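Local coordinates for aspartate aminotransferase (Giardia lamblia, PDB 3MEB), which probably catalyses the reversible, pyridoxal phosphate-dependent transfer of an amino group from L-aspartate to 2-oxoglutarate, giving oxaloacetate and L-glutamate, at residues Leu37-Leu42 with Ser410-Lys415; Lys50-Gly55 with Asp431-Ala436; Gly57-Glu62 with Ser421-Thr426; Trp67-Val72 with Tyr347-Glu352; Arg359-Leu364 with Leu386-Met391. All coordinates share one frame; numbering follows the deposited sequence.

How the contacts relate
Four of the five contacts are largely buried; contact 5 is only partly so. Contacts 1 and 2 meet on one small parallel sheet, strand 52-54 beside strand 411-413, with helix 37-45 and helix 430-443 as their other partners; their side-chain contacts are mainly apolar. Contact 3 follows directly, since L54 pairs with S421, and there backbone carbonyls, a cysteine and bound small molecules fill the seam as the chain nears the cofactor. Contacts 4 and 5 share the long helix 340-370, each built round one polar side chain, N349 in contact 4 and R361 in contact 5. Contact 3 touches both, through Y59 against W67 and through the M422-M391 backbone bond, and contacts 1, 3 and 4 also reach the second subunit.

Contact 1 (Leu37-Leu42 with Ser410-Lys415); sequences LNLTVL and SIYLVK
Helix 37-42 and strand 411-413 run almost antiparallel, at 169° with short axes 8.8 Å apart, and approach most nearly at L39 and Y412. No hydrogen bond joins them, and the seam is made by two leucines one helical turn apart. The fork of L39 straddles a backbone carbonyl: its CD1 lies 3.6 Å from L413 O and its CD2 3.7 Å from the same oxygen. CD1 also packs on V414 CG2 at 3.7 Å, the two side chains crossing at about a right angle. With CG lying beside the backbone N (chi1 -66°), L39 directs its branches at the strand. In the small domain of a fold-type I aminotransferase, N-terminal and C-terminal parts of the chain come together, and here the N-terminal helix lies against a strand from near the other end. L42 meets Y412 through its CB, 3.8 Å from ring atom CE1, an oblique approach. The L39 carbonyl oxygen also faces this ring obliquely, 4.2 Å from Y412 CD1. Beyond the ring, Y412 OH is hydrogen-bonded to the carboxylate of D46, which also binds S410 OG, and this fixes the far end of the tyrosine. The side chain of V414 lies about 8 Å from that of the cofactor-binding N213.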
# COMPACT_ATOMS: atom_id res chain seq x y z
N LEU A 37 11.71 9.04 10.59
CA LEU A 37 10.96 7.97 11.27
C LEU A 37 11.75 7.31 12.42
O LEU A 37 11.18 6.91 13.48
CB LEU A 37 10.45 6.87 10.29
CG LEU A 37 9.38 7.30 9.27
CD1 LEU A 37 8.96 6.18 8.32
CD2 LEU A 37 8.17 7.87 10.00
N ASN A 38 13.06 7.17 12.22
CA ASN A 38 13.90 6.50 13.21
C ASN A 38 13.95 7.28 14.54
O ASN A 38 14.31 6.73 15.57
CB ASN A 38 15.31 6.27 12.62
CG ASN A 38 16.27 5.48 13.56
OD1 ASN A 38 16.03 4.32 13.89
ND2 ASN A 38 17.40 6.13 13.93
N LEU A 39 13.57 8.57 14.54
CA LEU A 39 13.60 9.34 15.77
C LEU A 39 12.62 8.79 16.77
O LEU A 39 12.88 8.84 17.98
CB LEU A 39 13.31 10.83 15.50
CG LEU A 39 14.35 11.58 14.68
CD1 LEU A 39 13.75 12.96 14.23
CD2 LEU A 39 15.66 11.77 15.48
N THR A 40 11.51 8.23 16.29
CA THR A 40 10.55 7.62 17.22
C THR A 40 11.10 6.32 17.81
O THR A 40 10.85 6.03 18.99
CB THR A 40 9.20 7.44 16.54
OG1 THR A 40 8.77 8.73 16.08
CG2 THR A 40 8.14 6.83 17.50
N VAL A 41 11.86 5.57 17.01
CA VAL A 41 12.49 4.32 17.47
C VAL A 41 13.44 4.62 18.61
O VAL A 41 13.36 3.99 19.68
CB VAL A 41 13.18 3.55 16.33
CG1 VAL A 41 13.86 2.26 16.84
CG2 VAL A 41 12.12 3.16 15.23
N LEU A 42 14.30 5.63 18.40
CA LEU A 42 15.28 6.02 19.39
C LEU A 42 14.62 6.56 20.66
O LEU A 42 15.03 6.20 21.76
CB LEU A 42 16.23 7.07 18.81
CG LEU A 42 17.11 6.56 17.67
CD1 LEU A 42 17.95 7.71 17.11
CD2 LEU A 42 17.96 5.39 18.15
N SER A 410 17.89 14.15 26.02
CA SER A 410 16.92 13.21 25.45
C SER A 410 15.73 13.92 24.77
O SER A 410 14.59 13.51 24.90
CB SER A 410 16.45 12.20 26.52
OG SER A 410 17.51 11.31 26.93
N ILE A 411 16.04 15.00 24.05
CA ILE A 411 15.06 15.69 23.22
C ILE A 411 15.35 15.37 21.75
O ILE A 411 16.47 15.59 21.28
CB ILE A 411 15.14 17.20 23.46
CG1 ILE A 411 14.79 17.53 24.92
CG2 ILE A 411 14.20 17.94 22.55
CD1 ILE A 411 15.02 18.98 25.30
N TYR A 412 14.35 14.84 21.04
CA TYR A 412 14.52 14.33 19.66
C TYR A 412 13.92 15.29 18.61
O TYR A 412 12.71 15.47 18.53
CB TYR A 412 13.92 12.92 19.56
CG TYR A 412 14.70 11.94 20.40
CD1 TYR A 412 15.78 11.27 19.88
CD2 TYR A 412 14.42 11.76 21.74
CE1 TYR A 412 16.53 10.40 20.65
CE2 TYR A 412 15.16 10.91 22.53
CZ TYR A 412 16.22 10.22 21.97
OH TYR A 412 17.00 9.36 22.75
N LEU A 413 14.82 15.90 17.84
CA LEU A 413 14.51 16.79 16.75
C LEU A 413 15.08 16.23 15.47
O LEU A 413 16.02 15.44 15.50
CB LEU A 413 15.20 18.15 16.95
CG LEU A 413 14.73 18.99 18.12
CD1 LEU A 413 15.90 19.37 19.01
CD2 LEU A 413 14.03 20.18 17.58
N VAL A 414 14.51 16.67 14.36
CA VAL A 414 15.09 16.41 13.05
C VAL A 414 16.37 17.20 12.85
O VAL A 414 16.42 18.43 13.02
CB VAL A 414 14.10 16.75 11.93
CG1 VAL A 414 14.77 16.65 10.56
CG2 VAL A 414 12.89 15.83 12.03
N LYS A 415 17.42 16.48 12.48
CA LYS A 415 18.72 17.07 12.28
C LYS A 415 18.71 18.17 11.21
O LYS A 415 19.26 19.25 11.46
CB LYS A 415 19.73 15.99 11.94
CG LYS A 415 21.17 16.42 11.98
CD LYS A 415 22.00 15.37 12.73
CE LYS A 415 23.35 15.18 12.15
NZ LYS A 415 24.24 14.47 13.13

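Contact 2 (Lys50-Gly55 with Asp431-Ala436); sequences KKVNLG and DYVAEA
L54, which meets V433 across this contact, is held in place by the backbone bond between L54 N and Y412 O, 2.7 Å long, while its own carbonyl oxygen pairs with the N of S421. Anchored on both sides in this way, the leucine reaches toward V433 tip to tip, CD1 to CG1 at 4.0 Å. V52, two residues earlier on the same face of the strand, offers both its methyls to V433: CG1 lies 4.0 Å from V433 CG2, and CG2 is hardly farther from it. V52 CG2 turns also to Y432, 3.9 Å from CD2, these two side chains sliding past each other in opposite directions. The strand and helix 431-436 are nearly perpendicular, at 79°, and this is a helix packed across one face of the two-stranded parallel sheet of the small domain, with I411 of the neighbouring strand extending the same apolar layer. Y432 carries the outer part. Its CG stands opposite the backbone N (chi1 179°), which swings the ring out to K50. There K50 CB makes an off-centre CH-pi contact 4.2 Å from the Y432 ring centroid, K50 CD comes to 3.6 Å from Y432 CE1, and the carbonyl K50 O lies obliquely 3.3 Å from Y432 CE2. The lysine chain runs extended across the ring and carries its ammonium beyond it. The phenol OH is hydrogen-bonded to the carbonyl O of W409, whose indole meets the tyrosine edge-to-face. Behind V433, L364 of helix 340-370 packs on the helix.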
# COMPACT_ATOMS: atom_id res chain seq x y z
N LYS A 50 12.46 12.12 31.40
CA LYS A 50 12.22 13.48 30.88
C LYS A 50 12.36 13.62 29.35
O LYS A 50 12.35 14.75 28.80
CB LYS A 50 13.18 14.47 31.58
CG LYS A 50 12.93 14.66 33.07
CD LYS A 50 13.80 15.78 33.62
CE LYS A 50 13.56 16.03 35.11
NZ LYS A 50 14.77 16.55 35.84
N LYS A 51 12.44 12.50 28.66
CA LYS A 51 12.56 12.47 27.20
C LYS A 51 11.41 13.19 26.49
O LYS A 51 10.27 13.14 26.93
CB LYS A 51 12.64 11.02 26.68
CG LYS A 51 11.45 10.15 26.96
CD LYS A 51 11.79 8.74 26.55
CE LYS A 51 10.61 7.81 26.47
NZ LYS A 51 11.05 6.50 25.94
N VAL A 52 11.71 13.83 25.37
CA VAL A 52 10.69 14.62 24.63
C VAL A 52 10.82 14.26 23.16
O VAL A 52 11.93 14.39 22.59
CB VAL A 52 10.89 16.16 24.78
CG1 VAL A 52 9.76 16.91 24.06
CG2 VAL A 52 10.99 16.60 26.30
N ASN A 53 9.72 13.84 22.53
CA ASN A 53 9.75 13.49 21.10
C ASN A 53 9.29 14.65 20.25
O ASN A 53 8.11 14.96 20.22
CB ASN A 53 8.84 12.28 20.82
CG ASN A 53 8.96 11.78 19.37
OD1 ASN A 53 9.73 12.32 18.55
ND2 ASN A 53 8.20 10.69 19.06
N LEU A 54 10.20 15.31 19.52
CA LEU A 54 9.81 16.49 18.72
C LEU A 54 10.19 16.22 17.26
O LEU A 54 10.63 17.11 16.55
CB LEU A 54 10.52 17.76 19.23
CG LEU A 54 10.32 18.08 20.70
CD1 LEU A 54 11.20 19.30 21.14
CD2 LEU A 54 8.83 18.39 20.92
N GLY A 55 10.02 14.97 16.84
CA GLY A 55 10.53 14.46 15.58
C GLY A 55 9.45 14.40 14.52
O GLY A 55 9.12 15.42 13.91
N ASP A 431 9.19 24.09 29.38
CA ASP A 431 10.27 24.78 30.06
C ASP A 431 11.52 23.93 30.07
O ASP A 431 12.63 24.44 30.03
CB ASP A 431 9.89 25.19 31.47
CG ASP A 431 10.75 26.31 31.96
OD1 ASP A 431 10.75 27.38 31.32
OD2 ASP A 431 11.47 26.10 32.96
N TYR A 432 11.34 22.62 30.14
CA TYR A 432 12.45 21.70 30.02
C TYR A 432 13.12 21.85 28.65
O TYR A 432 14.35 21.98 28.56
CB TYR A 432 11.96 20.28 30.23
CG TYR A 432 13.02 19.23 30.10
CD1 TYR A 432 13.89 18.94 31.16
CD2 TYR A 432 13.15 18.50 28.91
CE1 TYR A 432 14.87 17.97 31.03
CE2 TYR A 432 14.13 17.50 28.78
CZ TYR A 432 14.98 17.25 29.84
OH TYR A 432 15.93 16.27 29.71
N VAL A 433 12.31 21.88 27.59
CA VAL A 433 12.84 22.02 26.22
C VAL A 433 13.56 23.35 26.07
O VAL A 433 14.61 23.41 25.50
CB VAL A 433 11.71 21.87 25.15
CG1 VAL A 433 12.24 22.15 23.74
CG2 VAL A 433 11.13 20.51 25.23
N ALA A 434 13.00 24.41 26.64
CA ALA A 434 13.67 25.71 26.58
C ALA A 434 15.02 25.76 27.37
O ALA A 434 16.04 26.23 26.85
CB ALA A 434 12.72 26.79 27.03
N GLU A 435 15.03 25.26 28.61
CA GLU A 435 16.29 25.08 29.38
C GLU A 435 17.35 24.31 28.60
O GLU A 435 18.53 24.66 28.64
CB GLU A 435 16.02 24.33 30.68
CG GLU A 435 17.23 24.20 31.55
CD GLU A 435 16.94 23.51 32.86
OE1 GLU A 435 15.82 22.96 33.03
OE2 GLU A 435 17.83 23.51 33.73
N ALA A 436 16.93 23.26 27.90
CA ALA A 436 17.85 22.46 27.11
C ALA A 436 18.39 23.24 25.93
O ALA A 436 19.57 23.17 25.64
CB ALA A 436 17.17 21.15 26.63

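Contact 3 (Gly57-Glu62 with Ser421-Thr426); sequences GAYRDE and SMCGLT. With EDO (1,2-ethanediol), chain F; SO4 (sulfate ion), chain C.
The two loops run side by side in the same direction, G57 by S421, Y59 by C423 and E62 by T426, Y59 and C423 having CA atoms 5.2 Å apart, and no hydrogen bond joins them. The second makes a short 3-10 turn, 422-424, just after its strand, at the edge of the aminotransferase active site. C423 fills the seam: its CB lies 3.4 Å from A58 O, and its sulfur, 3.7 Å from Y59 CA, makes an oblique sulfur-aromatic contact with the Y59 ring. R60 CB rests 3.3 Å from C423 O, and the bend at chi2 (-86°) brings NH1 back to hydrogen-bond Y59 O and to form a salt bridge with E89 of the second subunit. Farther along, T426 CB packs against E62 O at 3.5 Å. A 1,2-ethanediol, probably from the crystallisation liquor, bridges the loops: its O2 is 2.8 Å from both S421 OG and A58 O, and C1 lies over one face of the R60 guanidinium. At the other end, G57 binds a sulfate together with R419, W155, N213 and K277, an anion site consistent with that of a substrate carboxylate. The bond from G57 N to sulfate O2 is 3.0 Å long and nearly straight, at 171°.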
# COMPACT_ATOMS: atom_id res chain seq x y z
N GLY A 57 6.03 14.45 12.64
CA GLY A 57 4.87 15.29 12.81
C GLY A 57 3.65 14.43 13.05
O GLY A 57 2.97 14.04 12.11
N ALA A 58 3.38 14.16 14.30
CA ALA A 58 2.24 13.37 14.69
C ALA A 58 1.59 14.01 15.87
O ALA A 58 2.22 14.19 16.91
CB ALA A 58 2.69 11.95 15.03
N TYR A 59 0.31 14.34 15.76
CA TYR A 59 -0.36 15.01 16.84
C TYR A 59 -0.23 14.27 18.19
O TYR A 59 -0.26 13.06 18.24
CB TYR A 59 -1.84 15.30 16.51
CG TYR A 59 -2.44 16.15 17.62
CD1 TYR A 59 -2.06 17.47 17.78
CD2 TYR A 59 -3.29 15.59 18.54
CE1 TYR A 59 -2.57 18.24 18.80
CE2 TYR A 59 -3.81 16.33 19.58
CZ TYR A 59 -3.45 17.66 19.71
OH TYR A 59 -3.95 18.38 20.74
N ARG A 60 -0.05 15.03 19.28
CA ARG A 60 -0.15 14.48 20.65
C ARG A 60 -1.00 15.42 21.48
O ARG A 60 -1.01 16.62 21.25
CB ARG A 60 1.25 14.28 21.31
CG ARG A 60 2.25 13.43 20.49
CD ARG A 60 2.04 11.97 20.78
NE ARG A 60 2.83 11.01 20.03
CZ ARG A 60 2.48 10.43 18.89
NH1 ARG A 60 1.38 10.81 18.24
NH2 ARG A 60 3.26 9.49 18.35
N ASP A 61 -1.73 14.84 22.43
CA ASP A 61 -2.57 15.59 23.33
C ASP A 61 -1.80 16.28 24.47
O ASP A 61 -0.57 16.28 24.50
CB ASP A 61 -3.72 14.68 23.84
CG ASP A 61 -3.32 13.73 24.93
OD1 ASP A 61 -2.19 13.72 25.39
OD2 ASP A 61 -4.21 12.96 25.36
N GLU A 62 -2.57 16.90 25.37
CA GLU A 62 -2.07 17.66 26.55
C GLU A 62 -1.04 16.91 27.41
O GLU A 62 -0.18 17.52 28.07
CB GLU A 62 -3.29 18.00 27.44
CG GLU A 62 -4.21 19.14 26.91
CD GLU A 62 -5.07 18.76 25.69
OE1 GLU A 62 -5.23 17.52 25.41
OE2 GLU A 62 -5.59 19.72 25.02
N SER A 421 8.74 19.31 15.84
CA SER A 421 7.33 19.05 15.87
C SER A 421 6.77 19.58 17.16
O SER A 421 6.98 19.03 18.20
CB SER A 421 7.01 17.58 15.77
OG SER A 421 5.61 17.41 15.89
N MET A 422 5.99 20.64 17.04
CA MET A 422 5.43 21.35 18.17
C MET A 422 4.43 20.50 18.93
O MET A 422 4.20 20.74 20.11
CB MET A 422 4.76 22.63 17.64
CG MET A 422 5.72 23.56 16.89
SD MET A 422 7.28 23.83 17.73
CE MET A 422 6.92 25.29 18.73
N CYS A 423 3.87 19.50 18.24
CA CYS A 423 2.91 18.52 18.78
C CYS A 423 3.45 17.70 19.95
O CYS A 423 2.70 17.21 20.79
CB CYS A 423 2.56 17.51 17.67
SG CYS A 423 1.64 18.13 16.27
N GLY A 424 4.78 17.56 20.01
CA GLY A 424 5.43 16.89 21.15
C GLY A 424 5.61 17.71 22.43
O GLY A 424 6.03 17.16 23.46
N LEU A 425 5.27 19.01 22.38
CA LEU A 425 5.38 19.87 23.55
C LEU A 425 4.12 19.79 24.36
O LEU A 425 3.03 19.58 23.81
CB LEU A 425 5.59 21.31 23.15
CG LEU A 425 6.84 21.58 22.31
CD1 LEU A 425 6.69 22.95 21.62
CD2 LEU A 425 8.10 21.56 23.15
N THR A 426 4.28 19.98 25.66
CA THR A 426 3.17 20.02 26.61
C THR A 426 3.40 21.12 27.62
O THR A 426 4.47 21.69 27.72
CB THR A 426 3.00 18.67 27.34
OG1 THR A 426 4.15 18.39 28.18
CG2 THR A 426 2.81 17.55 26.32
C1 EDO F . 5.56 13.02 18.16
O1 EDO F . 6.18 12.56 16.95
C2 EDO F . 5.57 14.54 18.24
O2 EDO F . 4.89 15.04 17.10
S SO4 C . 6.78 13.99 8.70
O1 SO4 C . 7.42 15.01 7.85
O2 SO4 C . 7.41 13.89 10.01
O3 SO4 C . 5.38 14.33 8.82
O4 SO4 C . 6.91 12.74 7.99

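Contact 4 (Trp67-Val72 with Tyr347-Glu352); sequences WILPAV and YDNVKE
With chi1 at -71°, N349 sets its CG beside its own backbone N, and chi2 turns the amide to bring OD1 to the start of helix 70-81. There it takes the N-H of A71 in a bond of 3.0 Å, the donor A71 N lying in the carbonyl plane of N349 and the angle at hydrogen being 160°. L69 stands at the N-cap position and its own side chain is apolar, so this first-turn N-H is satisfied instead by an amide from a distant helix. The positive end of the helix dipole would be expected to polarise that carbonyl somewhat. P70, the first helical residue, slides past the amide: its CD is 3.4 Å from N349 OD1, and its CG is 3.7 Å from N349 ND2. Alongside, L69 lays CD2 against N349 CB at 3.9 Å and extends to V350 CG2. W67 closes the side, its six-membered ring presenting an edge to the helix backbone, CZ3 being 3.9 Å from N349 O. Indole and amide planes stand 78° apart. N349 and V350 belong to helix 340-370, which also offers F346 and M353 to L69 and M353 to W67. Helix 327-337 covers A71 and V72 through I336, while K88 of the second subunit packs on I68 and V72.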
# COMPACT_ATOMS: atom_id res chain seq x y z
N TRP A 67 -3.58 10.66 20.25
CA TRP A 67 -4.93 11.14 20.43
C TRP A 67 -5.83 10.64 19.31
O TRP A 67 -5.68 11.09 18.16
CB TRP A 67 -4.96 12.67 20.41
CG TRP A 67 -6.29 13.25 20.87
CD1 TRP A 67 -6.91 13.03 22.06
CD2 TRP A 67 -7.12 14.15 20.14
NE1 TRP A 67 -8.09 13.74 22.12
CE2 TRP A 67 -8.24 14.44 20.95
CE3 TRP A 67 -7.02 14.75 18.89
CZ2 TRP A 67 -9.24 15.30 20.54
CZ3 TRP A 67 -8.04 15.61 18.49
CH2 TRP A 67 -9.13 15.87 19.31
N ILE A 68 -6.76 9.74 19.64
CA ILE A 68 -7.81 9.36 18.71
C ILE A 68 -8.87 10.47 18.65
O ILE A 68 -9.50 10.79 19.66
CB ILE A 68 -8.49 8.03 19.10
CG1 ILE A 68 -7.43 6.89 19.20
CG2 ILE A 68 -9.55 7.67 18.10
CD1 ILE A 68 -7.11 6.21 17.90
N LEU A 69 -9.07 11.05 17.48
CA LEU A 69 -10.11 12.08 17.32
C LEU A 69 -11.46 11.54 17.78
O LEU A 69 -11.81 10.44 17.41
CB LEU A 69 -10.23 12.56 15.88
CG LEU A 69 -9.30 13.69 15.44
CD1 LEU A 69 -7.83 13.24 15.50
CD2 LEU A 69 -9.73 14.17 14.04
N PRO A 70 -12.22 12.31 18.59
CA PRO A 70 -13.57 11.85 18.98
C PRO A 70 -14.44 11.46 17.76
O PRO A 70 -15.18 10.46 17.83
CB PRO A 70 -14.15 13.05 19.72
CG PRO A 70 -12.97 13.68 20.38
CD PRO A 70 -11.84 13.53 19.34
N ALA A 71 -14.31 12.18 16.63
CA ALA A 71 -15.04 11.79 15.41
C ALA A 71 -14.63 10.42 14.92
O ALA A 71 -15.48 9.62 14.53
CB ALA A 71 -14.90 12.82 14.30
N VAL A 72 -13.32 10.13 14.96
CA VAL A 72 -12.78 8.79 14.62
C VAL A 72 -13.22 7.71 15.62
O VAL A 72 -13.61 6.59 15.23
CB VAL A 72 -11.24 8.85 14.44
CG1 VAL A 72 -10.64 7.46 14.19
CG2 VAL A 72 -10.89 9.90 13.28
N TYR A 347 -14.53 18.68 12.33
CA TYR A 347 -14.01 20.05 12.17
C TYR A 347 -13.59 20.69 13.49
O TYR A 347 -12.57 21.39 13.53
CB TYR A 347 -15.03 20.96 11.50
CG TYR A 347 -15.37 20.74 10.04
CD1 TYR A 347 -14.44 20.20 9.12
CD2 TYR A 347 -16.61 21.14 9.55
CE1 TYR A 347 -14.78 20.05 7.77
CE2 TYR A 347 -16.95 20.99 8.20
CZ TYR A 347 -16.03 20.46 7.33
OH TYR A 347 -16.39 20.33 6.01
N ASP A 348 -14.41 20.52 14.53
CA ASP A 348 -14.11 20.98 15.89
C ASP A 348 -12.83 20.31 16.43
O ASP A 348 -11.99 20.95 17.07
CB ASP A 348 -15.26 20.61 16.88
CG ASP A 348 -16.59 21.35 16.59
OD1 ASP A 348 -16.62 22.28 15.80
OD2 ASP A 348 -17.62 21.00 17.20
N ASN A 349 -12.68 19.01 16.14
CA ASN A 349 -11.54 18.24 16.62
C ASN A 349 -10.21 18.75 16.02
O ASN A 349 -9.22 18.92 16.74
CB ASN A 349 -11.68 16.76 16.23
CG ASN A 349 -12.77 16.00 17.00
OD1 ASN A 349 -13.15 14.90 16.56
ND2 ASN A 349 -13.26 16.54 18.12
N VAL A 350 -10.20 18.98 14.72
CA VAL A 350 -9.04 19.55 14.02
C VAL A 350 -8.70 20.97 14.57
O VAL A 350 -7.53 21.27 14.82
CB VAL A 350 -9.28 19.55 12.51
CG1 VAL A 350 -8.09 20.15 11.72
CG2 VAL A 350 -9.55 18.10 12.01
N LYS A 351 -9.71 21.82 14.78
CA LYS A 351 -9.48 23.13 15.43
C LYS A 351 -8.83 22.99 16.82
O LYS A 351 -7.91 23.75 17.14
CB LYS A 351 -10.78 23.92 15.52
CG LYS A 351 -11.23 24.54 14.19
CD LYS A 351 -12.71 24.97 14.24
CE LYS A 351 -13.22 25.64 12.95
NZ LYS A 351 -12.24 26.58 12.29
N GLU A 352 -9.29 22.02 17.63
CA GLU A 352 -8.69 21.74 18.94
C GLU A 352 -7.20 21.39 18.81
O GLU A 352 -6.38 21.86 19.59
CB GLU A 352 -9.45 20.62 19.69

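Contact 5 (Arg359-Leu364 with Leu386-Met391); sequences RMRSLL and LTAIGM
R361 reaches the loop through its guanidinium, and NH2 gives a hydrogen bond to G390 O of 2.9 Å at 160°. The acceptor lies in the guanidinium plane, whereas the donor stands well above the plane of the carbonyl. Water 1 adds a second link, accepting from R361 NE at 3.1 Å and donating to G390 O at 3.0 Å, so that one carbonyl is gripped twice. Over one face of the group, centred on it, sits A388 O, 3.6 Å from R361 CZ, and A388 CB lies 3.5 Å from NH1. An arginine chain extended from CG to NE (chi2 -179°) carries the charge this far from the helix. One residue along the helix, S362 CA meets L386 CD2 at 3.7 Å. In the next shell, I385 O and T393 OG1 take bonds from NH1 and F392 O from NH2, so each nitrogen of the buried cation has partners. G390 turns with positive phi, a bend glycine makes readily. The loop is fixed further by backbone bonds of I389 with G216 and of M391 with M422. Such an arginine is a buried cation held mainly by backbone carbonyls, tying helix 340-370 to the loop that leads into strand 392-394, whose M391, about 4 Å from the side chains of Y244 and K277, borders the cofactor pocket.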
# COMPACT_ATOMS: atom_id res chain seq x y z
N ARG A 359 -0.94 27.23 21.35
CA ARG A 359 -0.61 27.44 22.76
C ARG A 359 0.82 26.96 23.12
O ARG A 359 1.50 27.61 23.91
CB ARG A 359 -1.63 26.74 23.68
CG ARG A 359 -2.97 27.44 23.67
CD ARG A 359 -3.88 26.98 24.82
NE ARG A 359 -4.16 25.54 24.76
CZ ARG A 359 -5.15 24.99 24.04
NH1 ARG A 359 -5.98 25.74 23.32
NH2 ARG A 359 -5.32 23.68 24.06
N MET A 360 1.26 25.87 22.50
CA MET A 360 2.63 25.38 22.68
C MET A 360 3.66 26.28 21.99
O MET A 360 4.73 26.48 22.50
CB MET A 360 2.76 23.94 22.18
CG MET A 360 2.02 22.89 23.02
SD MET A 360 2.41 22.84 24.78
CE MET A 360 1.26 24.08 25.42
N ARG A 361 3.34 26.83 20.84
CA ARG A 361 4.20 27.85 20.23
C ARG A 361 4.42 29.03 21.18
O ARG A 361 5.56 29.43 21.44
CB ARG A 361 3.58 28.34 18.94
CG ARG A 361 3.65 27.32 17.79
CD ARG A 361 3.02 27.89 16.51
NE ARG A 361 3.05 26.89 15.45
CZ ARG A 361 4.16 26.43 14.89
NH1 ARG A 361 5.37 26.86 15.26
NH2 ARG A 361 4.08 25.51 13.95
N SER A 362 3.34 29.55 21.75
CA SER A 362 3.42 30.66 22.70
C SER A 362 4.18 30.28 23.95
O SER A 362 5.01 31.08 24.43
CB SER A 362 2.02 31.15 23.09
OG SER A 362 1.33 31.52 21.91
N LEU A 363 3.91 29.08 24.49
CA LEU A 363 4.56 28.69 25.74
C LEU A 363 6.05 28.49 25.53
O LEU A 363 6.85 28.97 26.34
CB LEU A 363 3.90 27.49 26.38
CG LEU A 363 4.43 27.01 27.75
CD1 LEU A 363 4.40 28.10 28.79
CD2 LEU A 363 3.62 25.79 28.21
N LEU A 364 6.44 27.79 24.46
CA LEU A 364 7.87 27.56 24.25
C LEU A 364 8.55 28.92 24.04
O LEU A 364 9.60 29.14 24.60
CB LEU A 364 8.20 26.64 23.09
CG LEU A 364 9.70 26.39 22.82
CD1 LEU A 364 10.48 25.78 24.05
CD2 LEU A 364 9.78 25.51 21.54
N LEU A 386 6.61 31.40 16.68
CA LEU A 386 5.23 31.85 16.76
C LEU A 386 4.52 31.86 15.39
O LEU A 386 3.32 31.66 15.34
CB LEU A 386 5.15 33.26 17.39
CG LEU A 386 5.57 33.39 18.87
CD1 LEU A 386 5.83 34.87 19.30
CD2 LEU A 386 4.54 32.71 19.77
N THR A 387 5.27 32.09 14.31
CA THR A 387 4.70 32.46 13.02
C THR A 387 4.70 31.32 11.99
O THR A 387 4.07 31.45 10.94
CB THR A 387 5.45 33.68 12.42
OG1 THR A 387 6.84 33.40 12.44
CG2 THR A 387 5.17 34.95 13.25
N ALA A 388 5.40 30.24 12.31
CA ALA A 388 5.47 29.04 11.48
C ALA A 388 4.06 28.53 11.30
O ALA A 388 3.24 28.61 12.22
CB ALA A 388 6.37 27.97 12.14
N ILE A 389 3.79 28.02 10.10
CA ILE A 389 2.49 27.47 9.75
C ILE A 389 2.54 25.96 9.80
O ILE A 389 3.41 25.34 9.17
CB ILE A 389 2.09 27.90 8.31
CG1 ILE A 389 2.09 29.42 8.15
CG2 ILE A 389 0.75 27.35 7.94
CD1 ILE A 389 1.20 30.15 9.11
N GLY A 390 1.57 25.36 10.49
CA GLY A 390 1.47 23.92 10.57
C GLY A 390 1.93 23.35 11.88
O GLY A 390 1.80 23.96 12.94
N MET A 391 2.50 22.15 11.79
CA MET A 391 2.97 21.43 12.95
C MET A 391 4.38 21.76 13.42
O MET A 391 4.72 21.43 14.56
CB MET A 391 2.96 19.94 12.65
CG MET A 391 1.60 19.30 12.70
SD MET A 391 1.73 17.50 12.54
CE MET A 391 0.00 17.06 12.83
O HOH W 1 0.36 26.29 14.14